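Local coordinates for protein probable tautomerase ywhB (Bacillus subtilis, PDB 2OPA) that is a probable tautomerase of the small-subunit, beta-alpha-beta kind, assembling as a hexamer with a pocket that holds 2-fluoro-3-(4-hydroxyphenyl)-2E-propeneoate, at residues K16-V20 / V40-E44. Numbering follows the deposited sequence.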
ATOM      1  N   LYS A  16      11.755  -5.755 -17.104  1.00 35.10           N
ATOM      2  CA  LYS A  16      11.710  -5.099 -15.807  1.00 36.40           C
ATOM      3  C   LYS A  16      12.732  -3.967 -15.740  1.00 37.23           C
ATOM      4  O   LYS A  16      12.445  -2.895 -15.210  1.00 37.38           O
ATOM      5  CB  LYS A  16      11.977  -6.110 -14.686  1.00 35.43           C
ATOM      6  CG  LYS A  16      10.881  -7.141 -14.519  1.00 35.15           C
ATOM      7  CD  LYS A  16      11.254  -8.147 -13.454  1.00 36.88           C
ATOM      8  CE  LYS A  16      10.200  -9.229 -13.325  1.00 38.39           C
ATOM      9  NZ  LYS A  16      10.554 -10.213 -12.250  1.00 43.38           N
ATOM     10  N   ARG A  17      13.925  -4.211 -16.274  1.00 37.75           N
ATOM     11  CA  ARG A  17      14.969  -3.200 -16.281  1.00 38.70           C
ATOM     12  C   ARG A  17      14.527  -2.006 -17.133  1.00 39.09           C
ATOM     13  O   ARG A  17      14.719  -0.853 -16.736  1.00 38.51           O
ATOM     14  CB  ARG A  17      16.269  -3.776 -16.843  1.00 39.86           C
ATOM     15  CG  ARG A  17      17.407  -2.767 -16.915  1.00 41.29           C
ATOM     16  CD  ARG A  17      18.652  -3.378 -17.536  1.00 46.21           C
ATOM     17  NE  ARG A  17      19.210  -4.452 -16.719  1.00 51.30           N
ATOM     18  CZ  ARG A  17      19.530  -5.661 -17.182  1.00 53.51           C
ATOM     19  NH1 ARG A  17      19.344  -5.958 -18.465  1.00 53.87           N
ATOM     20  NH2 ARG A  17      20.041  -6.571 -16.362  1.00 54.17           N
ATOM     21  N   ASN A  18      13.929  -2.290 -18.292  1.00 37.56           N
ATOM     22  CA  ASN A  18      13.459  -1.240 -19.190  1.00 38.92           C
ATOM     23  C   ASN A  18      12.336  -0.448 -18.549  1.00 37.49           C
ATOM     24  O   ASN A  18      12.301   0.776 -18.651  1.00 37.46           O
ATOM     25  CB  ASN A  18      12.988  -1.827 -20.528  1.00 40.57           C
ATOM     26  CG  ASN A  18      14.106  -2.540 -21.277  1.00 45.58           C
ATOM     27  OD1 ASN A  18      15.283  -2.155 -21.177  1.00 49.14           O
ATOM     28  ND2 ASN A  18      13.747  -3.575 -22.048  1.00 46.67           N
ATOM     29  N   LEU A  19      11.419  -1.155 -17.894  1.00 36.10           N
ATOM     30  CA  LEU A  19      10.292  -0.530 -17.207  1.00 33.93           C
ATOM     31  C   LEU A  19      10.803   0.520 -16.223  1.00 33.71           C
ATOM     32  O   LEU A  19      10.352   1.664 -16.210  1.00 32.40           O
ATOM     33  CB  LEU A  19       9.499  -1.595 -16.448  1.00 33.29           C
ATOM     34  CG  LEU A  19       8.442  -1.126 -15.448  1.00 32.69           C
ATOM     35  CD1 LEU A  19       7.272  -0.521 -16.192  1.00 31.73           C
ATOM     36  CD2 LEU A  19       7.981  -2.305 -14.594  1.00 32.68           C
ATOM     37  N   VAL A  20      11.753   0.115 -15.394  1.00 33.51           N
ATOM     38  CA  VAL A  20      12.331   1.008 -14.408  1.00 34.97           C
ATOM     39  C   VAL A  20      12.942   2.243 -15.069  1.00 36.38           C
ATOM     40  O   VAL A  20      12.706   3.367 -14.625  1.00 35.75           O
ATOM     41  CB  VAL A  20      13.394   0.266 -13.572  1.00 34.19           C
ATOM     42  CG1 VAL A  20      14.229   1.249 -12.768  1.00 34.70           C
ATOM     43  CG2 VAL A  20      12.697  -0.721 -12.643  1.00 32.12           C
ATOM     44  N   VAL A  40      11.607   3.305  -7.647  1.00 30.17           N
ATOM     45  CA  VAL A  40      10.630   2.427  -8.268  1.00 30.88           C
ATOM     46  C   VAL A  40      10.605   1.045  -7.607  1.00 31.37           C
ATOM     47  O   VAL A  40      11.651   0.426  -7.397  1.00 31.00           O
ATOM     48  CB  VAL A  40      10.910   2.247  -9.782  1.00 30.15           C
ATOM     49  CG1 VAL A  40       9.855   1.349 -10.403  1.00 27.95           C
ATOM     50  CG2 VAL A  40      10.922   3.595 -10.476  1.00 30.23           C
ATOM     51  N   PHE A  41       9.404   0.583  -7.268  1.00 29.65           N
ATOM     52  CA  PHE A  41       9.229  -0.733  -6.668  1.00 29.01           C
ATOM     53  C   PHE A  41       8.413  -1.557  -7.648  1.00 28.30           C
ATOM     54  O   PHE A  41       7.434  -1.064  -8.204  1.00 28.15           O
ATOM     55  CB  PHE A  41       8.431  -0.675  -5.356  1.00 29.73           C
ATOM     56  CG  PHE A  41       9.007   0.233  -4.313  1.00 32.68           C
ATOM     57  CD1 PHE A  41       8.461   1.497  -4.093  1.00 35.13           C
ATOM     58  CD2 PHE A  41      10.074  -0.182  -3.522  1.00 32.87           C
ATOM     59  CE1 PHE A  41       8.968   2.333  -3.092  1.00 33.38           C
ATOM     60  CE2 PHE A  41      10.586   0.646  -2.523  1.00 32.58           C
ATOM     61  CZ  PHE A  41      10.031   1.903  -2.309  1.00 33.48           C
ATOM     62  N   ILE A  42       8.818  -2.799  -7.873  1.00 26.65           N
ATOM     63  CA  ILE A  42       8.048  -3.670  -8.743  1.00 27.77           C
ATOM     64  C   ILE A  42       7.426  -4.733  -7.850  1.00 28.52           C
ATOM     65  O   ILE A  42       8.120  -5.384  -7.067  1.00 29.01           O
ATOM     66  CB  ILE A  42       8.916  -4.379  -9.802  1.00 27.98           C
ATOM     67  CG1 ILE A  42       9.401  -3.377 -10.849  1.00 28.72           C
ATOM     68  CG2 ILE A  42       8.102  -5.487 -10.471  1.00 25.57           C
ATOM     69  CD1 ILE A  42      10.388  -3.963 -11.855  1.00 28.55           C
ATOM     70  N   GLU A  43       6.115  -4.886  -7.955  1.00 28.37           N
ATOM     71  CA  GLU A  43       5.391  -5.880  -7.180  1.00 29.83           C
ATOM     72  C   GLU A  43       4.694  -6.814  -8.157  1.00 30.32           C
ATOM     73  O   GLU A  43       3.854  -6.388  -8.946  1.00 30.85           O
ATOM     74  CB  GLU A  43       4.365  -5.205  -6.275  1.00 31.76           C
ATOM     75  CG  GLU A  43       4.963  -4.650  -4.997  1.00 37.32           C
ATOM     76  CD  GLU A  43       4.006  -3.761  -4.226  1.00 40.90           C
ATOM     77  OE1 GLU A  43       2.775  -3.884  -4.420  1.00 40.43           O
ATOM     78  OE2 GLU A  43       4.492  -2.946  -3.414  1.00 45.56           O
ATOM     79  N   GLU A  44       5.056  -8.088  -8.110  1.00 29.52           N
ATOM     80  CA  GLU A  44       4.459  -9.062  -8.999  1.00 30.37           C
ATOM     81  C   GLU A  44       3.247  -9.746  -8.401  1.00 30.24           C
ATOM     82  O   GLU A  44       3.230 -10.089  -7.224  1.00 33.32           O
ATOM     83  CB  GLU A  44       5.496 -10.097  -9.396  1.00 30.94           C
ATOM     84  CG  GLU A  44       6.375  -9.614 -10.526  1.00 32.33           C
ATOM     85  CD  GLU A  44       7.355 -10.651 -10.980  1.00 33.40           C
ATOM     86  OE1 GLU A  44       7.732 -10.625 -12.164  1.00 35.07           O
ATOM     87  OE2 GLU A  44       7.760 -11.487 -10.149  1.00 39.53           O
TER
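Helix segment 16-20 runs across strand segment 40-44 in a roughly antiparallel sense: their N-to-C directions enclose 141° and the axes come within 10.0 Å. The spacing is uneven, with CA of Val20 6.5 Å from CA of Val40, whereas CA of Lys16 and CA of Ile42 are 8.1 Å apart. Ile42 is the central apolar contact from the strand. Its CD1 reaches in among three helix residues, lying 3.9 Å from CB of Lys16, 4.0 Å from CD2 of Leu19 and 4.1 Å from CG2 of Val20. At the closer end, CG2 of Val20 also packs on CG1 of Val40 at 4.2 Å. These contacts seat helix 13-31 on one face of the parallel strand pair in the beta-alpha-beta unit that forms the core of the tautomerase fold, strand 39-45 lying beside strand 2-8. The CA-to-CB bond of Phe41 is directed away from the helix; its ring meets Tyr50 of a second subunit, and the sheet continues into that subunit through Val40 and Phe41. Beyond the apolar patch, the extended Lys16 side chain, with chi2 to chi4 all t, carries NZ to 2.9 Å from OE1 of Glu44, a hydrogen-bonded salt bridge. The same ammonium group is hydrogen-bonded to NE2 of His49 of the second subunit, so the intrachain ion pair borders directly on the subunit interface.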